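Local coordinates for protein glutaminyl-tRNA synthetase (Saccharomyces cerevisiae, PDB 3TL4) that attaches glutamine to its cognate tRNA using ATP, the chain here being the appended N-terminal tRNA-binding domain of the enzyme, at residues A[58-62]-A[88-92]. Sequence-based numbering, arbitrary orientation.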
loop_
_atom_site.group_PDB
_atom_site.type_symbol
_atom_site.label_atom_id
_atom_site.label_comp_id
_atom_site.label_asym_id
_atom_site.label_seq_id
_atom_site.Cartn_x
_atom_site.Cartn_y
_atom_site.Cartn_z
ATOM N N LEU A 58 -2.305 -10.346 -2.462
ATOM C CA LEU A 58 -2.411 -11.290 -1.356
ATOM C C LEU A 58 -2.025 -12.686 -1.793
ATOM O O LEU A 58 -1.317 -13.391 -1.069
ATOM C CB LEU A 58 -3.820 -11.312 -0.772
ATOM C CG LEU A 58 -3.996 -12.320 0.368
ATOM C CD1 LEU A 58 -2.942 -12.091 1.467
ATOM C CD2 LEU A 58 -5.388 -12.219 0.943
ATOM N N ALA A 59 -2.498 -13.082 -2.976
ATOM C CA ALA A 59 -2.202 -14.403 -3.506
ATOM C C ALA A 59 -0.708 -14.529 -3.730
ATOM O O ALA A 59 -0.133 -15.603 -3.540
ATOM C CB ALA A 59 -2.947 -14.639 -4.800
ATOM N N SER A 60 -0.074 -13.426 -4.129
ATOM C CA SER A 60 1.353 -13.468 -4.434
ATOM C C SER A 60 2.181 -13.589 -3.141
ATOM O O SER A 60 3.315 -14.081 -3.168
ATOM C CB SER A 60 1.770 -12.267 -5.293
ATOM O OG SER A 60 2.021 -11.122 -4.502
ATOM N N PHE A 61 1.595 -13.167 -2.016
ATOM C CA PHE A 61 2.217 -13.312 -0.698
ATOM C C PHE A 61 2.038 -14.736 -0.158
ATOM O O PHE A 61 2.958 -15.317 0.405
ATOM C CB PHE A 61 1.571 -12.356 0.292
ATOM C CG PHE A 61 1.761 -10.916 -0.035
ATOM C CD1 PHE A 61 2.953 -10.462 -0.566
ATOM C CD2 PHE A 61 0.744 -10.014 0.195
ATOM C CE1 PHE A 61 3.118 -9.135 -0.859
ATOM C CE2 PHE A 61 0.901 -8.682 -0.087
ATOM C CZ PHE A 61 2.089 -8.237 -0.618
ATOM N N VAL A 62 0.835 -15.276 -0.322
ATOM C CA VAL A 62 0.500 -16.614 0.152
ATOM C C VAL A 62 1.212 -17.692 -0.666
ATOM O O VAL A 62 1.669 -18.689 -0.111
ATOM C CB VAL A 62 -1.023 -16.847 0.095
ATOM C CG1 VAL A 62 -1.360 -18.286 0.426
ATOM C CG2 VAL A 62 -1.735 -15.895 1.037
ATOM N N VAL A 88 -2.214 -4.430 2.677
ATOM C CA VAL A 88 -2.380 -5.864 2.464
ATOM C C VAL A 88 -1.136 -6.628 2.912
ATOM O O VAL A 88 -1.235 -7.703 3.503
ATOM C CB VAL A 88 -2.730 -6.201 1.010
ATOM C CG1 VAL A 88 -2.836 -7.712 0.825
ATOM C CG2 VAL A 88 -4.034 -5.523 0.627
ATOM N N ASP A 89 0.033 -6.069 2.633
ATOM C CA ASP A 89 1.278 -6.682 3.083
ATOM C C ASP A 89 1.342 -6.717 4.619
ATOM O O ASP A 89 1.689 -7.739 5.211
ATOM C CB ASP A 89 2.498 -5.964 2.484
ATOM C CG ASP A 89 3.823 -6.582 2.928
ATOM O OD1 ASP A 89 4.217 -7.636 2.382
ATOM O OD2 ASP A 89 4.471 -6.010 3.829
ATOM N N ALA A 90 0.998 -5.603 5.259
ATOM C CA ALA A 90 0.900 -5.561 6.719
ATOM C C ALA A 90 -0.120 -6.562 7.292
ATOM O O ALA A 90 0.164 -7.262 8.245
ATOM C CB ALA A 90 0.568 -4.148 7.192
ATOM N N ALA A 91 -1.317 -6.598 6.726
ATOM C CA ALA A 91 -2.341 -7.511 7.205
ATOM C C ALA A 91 -1.868 -8.961 7.044
ATOM O O ALA A 91 -2.079 -9.792 7.917
ATOM C CB ALA A 91 -3.644 -7.278 6.461
ATOM N N PHE A 92 -1.231 -9.256 5.918
ATOM C CA PHE A 92 -0.637 -10.569 5.693
ATOM C C PHE A 92 0.428 -10.904 6.739
ATOM O O PHE A 92 0.426 -11.977 7.321
ATOM C CB PHE A 92 -0.039 -10.671 4.288
ATOM C CG PHE A 92 0.769 -11.912 4.077
ATOM C CD1 PHE A 92 0.147 -13.133 3.866
ATOM C CD2 PHE A 92 2.149 -11.867 4.110
ATOM C CE1 PHE A 92 0.885 -14.289 3.698
ATOM C CE2 PHE A 92 2.894 -13.015 3.926
ATOM C CZ PHE A 92 2.258 -14.229 3.722
#
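Two phenylalanines fill the gap between helices 49-62 and 85-98, whose local axes, 10.2 Å apart at closest and crossing at -38°, leave room that long, flat aromatic side chains can span. The ring of Phe61, m at chi1, lies beside Val88, while Phe92, in the t rotamer, reaches across to the last turn of helix 49-62. The ring planes differ by 28°, yet with centroids 5.5 Å apart they are offset too far for much face-to-face overlap; instead Phe61 CB sits squarely over the Phe92 ring, 3.7 Å from its centroid, a CH-pi contact. Branched Leu58 and Val62 bring methyls against that ring (Leu58 CD1 to Phe92 CD1, 4.0 Å). Val88, small and apolar, sets CG1 against the Phe61 edge (Val88 CG1 to Phe61 CE2, 4.0 Å). Partly exposed Asp89 merely lies over the Phe61 face, its charge met by Lys93. Leu58 and Val88 also pack on helix 70-78, joining this pair to the helical N-terminal subdomain of the appended tRNA-binding domain, probably akin to GatB of tRNA-dependent amidotransferases.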